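Local coordinates for protein galactitol-1-phosphate 5-dehydrogenase (Escherichia coli, PDB 4UEJ) that oxidises galactitol 1-phosphate to D-tagatose 6-phosphate with NAD(+) as the electron acceptor, as a zinc-containing dehydrogenase that forms a homodimer, at residues Val243-Ala246 and Val247-Gly251; Ala199-Ser203 and Phe204-Gln208. All coordinates share one frame; numbering follows the deposited sequence. Where two conformers were deposited one is given.

Interaction 1: residues Val243-Ala246 and Val247-Gly251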
ATOM      1  N   VAL A 243       0.221  10.690  -7.177  1.00 13.56           N
ATOM      2  CA  VAL A 243       0.253   9.296  -6.720  1.00 10.88           C
ATOM      3  C   VAL A 243       1.175   8.488  -7.617  1.00 12.45           C
ATOM      4  O   VAL A 243       2.029   7.744  -7.138  1.00 11.41           O
ATOM      5  CB  VAL A 243      -1.147   8.634  -6.716  1.00 13.63           C
ATOM      6  CG1 VAL A 243      -1.041   7.184  -6.245  1.00 15.13           C
ATOM      7  CG2 VAL A 243      -2.110   9.409  -5.844  1.00 13.90           C
ATOM      8  N   GLU A 244       0.995   8.633  -8.928  1.00 15.95           N
ATOM      9  CA  GLU A 244       1.891   8.013  -9.899  1.00 14.75           C
ATOM     10  C   GLU A 244       3.342   8.426  -9.671  1.00 16.63           C
ATOM     11  O   GLU A 244       4.246   7.586  -9.691  1.00 12.70           O
ATOM     12  CB  GLU A 244       1.466   8.374 -11.323  1.00 19.39           C
ATOM     13  CG  GLU A 244       2.366   7.835 -12.412  1.00 20.96           C
ATOM     14  CD  GLU A 244       1.916   8.270 -13.801  1.00 29.31           C
ATOM     15  OE1 GLU A 244       1.605   9.465 -13.981  1.00 30.78           O
ATOM     16  OE2 GLU A 244       1.867   7.418 -14.710  1.00 34.75           O
ATOM     17  N   LEU A 245       3.560   9.717  -9.438  1.00 13.41           N
ATOM     18  CA  LEU A 245       4.915  10.219  -9.231  1.00 11.84           C
ATOM     19  C   LEU A 245       5.567   9.549  -8.025  1.00 11.75           C
ATOM     20  O   LEU A 245       6.734   9.149  -8.070  1.00 14.86           O
ATOM     21  CB  LEU A 245       4.901  11.737  -9.043  1.00 12.91           C
ATOM     22  CG  LEU A 245       6.278  12.330  -8.750  1.00 16.55           C
ATOM     23  CD1 LEU A 245       7.145  12.237  -9.978  1.00 17.32           C
ATOM     24  CD2 LEU A 245       6.132  13.780  -8.294  1.00 18.52           C
ATOM     25  N   ALA A 246       4.795   9.406  -6.956  1.00  9.96           N
ATOM     26  CA  ALA A 246       5.320   8.846  -5.726  1.00  9.08           C
ATOM     27  C   ALA A 246       5.840   7.427  -5.973  1.00 10.76           C
ATOM     28  O   ALA A 246       6.918   7.056  -5.521  1.00 10.32           O
ATOM     29  CB  ALA A 246       4.238   8.857  -4.644  1.00  8.44           C
ATOM     30  N   VAL A 247       5.077   6.642  -6.722  1.00  9.25           N
ATOM     31  CA  VAL A 247       5.493   5.282  -7.023  1.00  9.28           C
ATOM     32  C   VAL A 247       6.726   5.288  -7.911  1.00 12.40           C
ATOM     33  O   VAL A 247       7.661   4.515  -7.701  1.00 10.78           O
ATOM     34  CB  VAL A 247       4.363   4.489  -7.703  1.00 10.38           C
ATOM     35  CG1 VAL A 247       4.882   3.127  -8.194  1.00 11.42           C
ATOM     36  CG2 VAL A 247       3.213   4.309  -6.722  1.00  8.92           C
ATOM     37  N   GLU A 248       6.742   6.180  -8.899  1.00 14.88           N
ATOM     38  CA  GLU A 248       7.864   6.235  -9.830  1.00 17.30           C
ATOM     39  C   GLU A 248       9.179   6.676  -9.179  1.00 15.18           C
ATOM     40  O   GLU A 248      10.250   6.198  -9.563  1.00 17.77           O
ATOM     41  CB  GLU A 248       7.533   7.156 -11.012  1.00 12.72           C
ATOM     42  CG  GLU A 248       6.496   6.544 -11.956  1.00 19.06           C
ATOM     43  CD  GLU A 248       7.031   5.326 -12.701  1.00 26.05           C
ATOM     44  OE1 GLU A 248       8.262   5.235 -12.896  1.00 29.38           O
ATOM     45  OE2 GLU A 248       6.228   4.460 -13.099  1.00 26.78           O
ATOM     46  N   ILE A 249       9.123   7.566  -8.197  1.00 11.70           N
ATOM     47  CA  ILE A 249      10.366   8.049  -7.617  1.00 11.13           C
ATOM     48  C   ILE A 249      10.811   7.239  -6.427  1.00 10.75           C
ATOM     49  O   ILE A 249      11.966   7.340  -6.011  1.00 11.24           O
ATOM     50  CB  ILE A 249      10.274   9.533  -7.190  1.00 11.13           C
ATOM     51  CG1 ILE A 249       9.337   9.704  -5.993  1.00 10.63           C
ATOM     52  CG2 ILE A 249       9.861  10.385  -8.378  1.00 17.74           C
ATOM     53  CD1 ILE A 249       9.293  11.122  -5.467  1.00 21.73           C
ATOM     54  N   ALA A 250       9.912   6.414  -5.889  1.00  9.67           N
ATOM     55  CA  ALA A 250      10.185   5.752  -4.616  1.00 11.89           C
ATOM     56  C   ALA A 250      11.447   4.894  -4.658  1.00 13.52           C
ATOM     57  O   ALA A 250      11.754   4.263  -5.669  1.00 12.46           O
ATOM     58  CB  ALA A 250       8.995   4.897  -4.203  1.00 10.56           C
ATOM     59  N   GLY A 251      12.164   4.868  -3.546  1.00  9.27           N
ATOM     60  CA  GLY A 251      13.334   4.023  -3.426  1.00  9.78           C
ATOM     61  C   GLY A 251      12.929   2.658  -2.903  1.00 14.11           C
ATOM     62  O   GLY A 251      11.741   2.379  -2.698  1.00  9.32           O
TER
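Leu245 and Ile249 meet twice on one face of the helix, once through the backbone and once through their side chains. The N-H of Ile249 reaches Leu245 O at 2.9 Å. CG1 of Ile249 sits between its own backbone N and carbonyl carbon (chi1 69°), an unusual position in a helix; the two branches CG1 and CG2 each lie 3.4 Å from Leu245 O, against a carbonyl oxygen that already accepts the Ile249 N-H. Beyond it, CD1 of Leu245 touches CG2 of Ile249 at 3.7 Å.

The same i to i+4 pattern satisfies the preceding carbonyls: Glu248 N binds Glu244 O at 3.0 Å, and Val247 N binds Val243 O at 3.3 Å. At the C-terminal end the pattern weakens. Ala250 has left helical backbone angles, and its N makes only a weak bond to Ala246 O (3.1 Å, 123° at the hydrogen). Lys279 then takes up the last turn, its NZ bonding to Val247 O and Ala250 O, while Gly251 N finds Gln231 OE1.

With CG of Glu248 anti to its carbonyl carbon (chi1 -71°), that methylene lies 3.4 Å from Glu244 O, and the bend at chi2 then turns the carboxylate aside. The carboxylate forms a salt bridge with Lys275 and a hydrogen bond with Thr272, which would probably temper repulsion from Glu244, whose OE2 lies 5.5 Å from Glu248 OE2. This is the helix of the beta-alpha-beta unit joining strands 231-235 and 255-258: Val247 packs on helix 270-278 and Leu256, Leu245 and Ile249 on Ile191 and helix 217-223, and Val243 on Phe273 of the second subunit.

Interaction 2: residues Ala199-Ser203 and Phe204-Gln208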
ATOM      1  N   ALA A 199      10.459  27.531  -1.980  1.00 22.45           N
ATOM      2  CA  ALA A 199      11.387  28.330  -1.184  1.00 19.69           C
ATOM      3  C   ALA A 199      10.928  28.312   0.269  1.00 18.81           C
ATOM      4  O   ALA A 199      11.722  28.105   1.180  1.00 16.76           O
ATOM      5  CB  ALA A 199      11.488  29.779  -1.705  1.00 19.14           C
ATOM      6  N   LEU A 200       9.632  28.511   0.468  1.00 18.36           N
ATOM      7  CA  LEU A 200       9.028  28.395   1.785  1.00 16.60           C
ATOM      8  C   LEU A 200       9.310  27.026   2.390  1.00 14.22           C
ATOM      9  O   LEU A 200       9.663  26.901   3.568  1.00 15.33           O
ATOM     10  CB  LEU A 200       7.521  28.638   1.694  1.00 23.50           C
ATOM     11  CG  LEU A 200       6.824  29.063   2.981  1.00 18.33           C
ATOM     12  CD1 LEU A 200       7.517  30.304   3.570  1.00 15.98           C
ATOM     13  CD2 LEU A 200       5.359  29.385   2.716  1.00 18.90           C
ATOM     14  N   ALA A 201       9.156  25.984   1.579  1.00 14.55           N
ATOM     15  CA  ALA A 201       9.443  24.639   2.064  1.00 12.73           C
ATOM     16  C   ALA A 201      10.882  24.534   2.582  1.00 12.87           C
ATOM     17  O   ALA A 201      11.121  23.941   3.622  1.00 12.22           O
ATOM     18  CB  ALA A 201       9.181  23.600   0.955  1.00 13.31           C
ATOM     19  N   LYS A 202      11.841  25.115   1.862  1.00 13.86           N
ATOM     20  CA  LYS A 202      13.228  25.117   2.323  1.00 14.23           C
ATOM     21  C   LYS A 202      13.385  25.887   3.642  1.00 14.33           C
ATOM     22  O   LYS A 202      14.163  25.477   4.501  1.00 14.17           O
ATOM     23  CB  LYS A 202      14.169  25.717   1.267  1.00 15.48           C
ATOM     24  CG  LYS A 202      14.218  24.961  -0.058  1.00 21.04           C
ATOM     25  CD  LYS A 202      14.763  25.864  -1.151  1.00 32.71           C
ATOM     26  CE  LYS A 202      14.744  25.179  -2.499  1.00 34.55           C
ATOM     27  NZ  LYS A 202      15.957  24.352  -2.690  1.00 38.80           N
ATOM     28  N   SER A 203      12.642  26.983   3.791  0.58 14.71           N
ATOM     29  CA  SER A 203      12.692  27.772   5.023  0.58 16.78           C
ATOM     30  C   SER A 203      12.152  26.989   6.216  0.58 15.35           C
ATOM     31  O   SER A 203      12.489  27.281   7.362  0.58 17.58           O
ATOM     32  CB  SER A 203      11.916  29.083   4.864  0.58 16.53           C
ATOM     33  OG  SER A 203      10.528  28.897   5.059  0.58 14.95           O
ATOM     34  N   PHE A 204      11.315  25.998   5.931  1.00 12.93           N
ATOM     35  CA  PHE A 204      10.735  25.133   6.946  1.00 13.28           C
ATOM     36  C   PHE A 204      11.616  23.933   7.230  1.00 17.65           C
ATOM     37  O   PHE A 204      11.275  23.092   8.067  1.00 18.30           O
ATOM     38  CB  PHE A 204       9.353  24.655   6.507  1.00 11.36           C
ATOM     39  CG  PHE A 204       8.321  25.731   6.520  1.00 13.83           C
ATOM     40  CD1 PHE A 204       8.460  26.820   7.368  1.00 14.15           C
ATOM     41  CD2 PHE A 204       7.208  25.654   5.707  1.00 15.64           C
ATOM     42  CE1 PHE A 204       7.505  27.828   7.393  1.00 16.86           C
ATOM     43  CE2 PHE A 204       6.255  26.637   5.730  1.00 14.35           C
ATOM     44  CZ  PHE A 204       6.399  27.736   6.577  1.00 12.84           C
ATOM     45  N   GLY A 205      12.729  23.837   6.515  1.00 18.53           N
ATOM     46  CA  GLY A 205      13.658  22.753   6.757  1.00 20.25           C
ATOM     47  C   GLY A 205      13.812  21.702   5.673  1.00 18.35           C
ATOM     48  O   GLY A 205      14.598  20.771   5.853  1.00 17.89           O
ATOM     49  N   ALA A 206      13.099  21.820   4.553  1.00 11.56           N
ATOM     50  CA  ALA A 206      13.354  20.881   3.455  1.00 12.98           C
ATOM     51  C   ALA A 206      14.760  21.151   2.930  1.00 16.80           C
ATOM     52  O   ALA A 206      15.135  22.298   2.723  1.00 18.84           O
ATOM     53  CB  ALA A 206      12.309  21.012   2.343  1.00 11.99           C
ATOM     54  N   MET A 207      15.556  20.104   2.758  1.00 14.20           N
ATOM     55  CA  MET A 207      16.935  20.308   2.329  1.00 19.77           C
ATOM     56  C   MET A 207      17.022  20.400   0.812  1.00 22.51           C
ATOM     57  O   MET A 207      18.012  20.892   0.266  1.00 19.12           O
ATOM     58  CB  MET A 207      17.837  19.206   2.876  1.00 20.15           C
ATOM     59  CG  MET A 207      17.284  17.797   2.780  1.00 26.90           C
ATOM     60  SD  MET A 207      17.681  16.990   1.216  1.00 36.25           S
ATOM     61  CE  MET A 207      19.466  17.053   1.240  1.00 35.00           C
ATOM     62  N   GLN A 208      15.971  19.951   0.132  1.00 15.91           N
ATOM     63  CA  GLN A 208      15.852  20.156  -1.306  1.00 17.59           C
ATOM     64  C   GLN A 208      14.400  20.098  -1.759  1.00 15.98           C
ATOM     65  O   GLN A 208      13.546  19.545  -1.061  1.00 16.64           O
ATOM     66  CB  GLN A 208      16.664  19.116  -2.056  1.00 18.80           C
ATOM     67  CG  GLN A 208      16.098  17.725  -1.904  1.00 16.51           C
ATOM     68  CD  GLN A 208      17.039  16.668  -2.427  1.00 22.67           C
ATOM     69  OE1 GLN A 208      18.009  16.976  -3.134  1.00 28.27           O
ATOM     70  NE2 GLN A 208      16.771  15.416  -2.077  1.00 19.79           N
TER
HETATM   71  O   HOH W   1      16.887  24.130   3.344  1.00 37.94           O
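Ala201 O is gripped by two backbone N-H groups from beyond the end of its helix: Ala206 N at 3.0 Å, in a fairly straight bond, and Phe204 N at 3.1 Å, in a weak one. Phe204 N divides itself, since it also makes a weak bond to Leu200 O. In one of its two conformers Ser203 OG reaches Leu200 O as well, at 2.6 Å, so this bond is probably only part-time.

Gly205 N binds Lys202 O at 3.0 Å. Together with the bond from Ala206 N back to Ala201 O, and with the positive phi of Gly205 (112°), this is a Schellman motif, which here ends helix 196-203 and turns the chain toward strand 208-211. At such backbone angles a CB on residue 205 would be jammed against the carbonyl oxygen of Phe204. The apolar contact that often accompanies the motif is present too, with CB of Ala201 4.3 Å from CB of Ala206. A water donates to both Ala206 O and Lys202 O, bridging the turn.

Phe204 swings its CG beside its own backbone N and opposite the carbonyl carbon (chi1 -71°), which carries the ring back along the helix. One face lies over Leu200 O, 3.4 Å above the ring plane and offset toward the rim, while CG of Leu200 meets CE2 of Phe204 at 3.7 Å. Replacing the phenyl ring with an alanine would probably open a gap between Leu200, Pro315 and Ile177 and strip the apolar cover from Leu200 O. Ala201 also packs on Ile177 of helix 171-182 and on Ala190, and Gln208 NE2 hydrogen-bonds Thr189 OG1 on strand 187-192.

Both interactions belong to the six-stranded parallel sheet and flanking helices of the Rossmann-type domain, which, as in related alcohol dehydrogenases, probably binds NAD(+); these helix ends are part of its framework. Interaction 2 comes first along the chain, where helix 196-203 gives way to the outermost strand 208-211; interaction 1 follows, where helix 240-249 ends before strand 255-258. Their centres lie 21 Å apart and their nearest atoms about 9 Å, but strand 187-192 is a common neighbour, packed against by residues of each. One helix closes in a Schellman motif, while carbonyls at the end of the other accept bonds from a lysine side chain. Both lie away from the catalytic and the four-cysteine zinc sites.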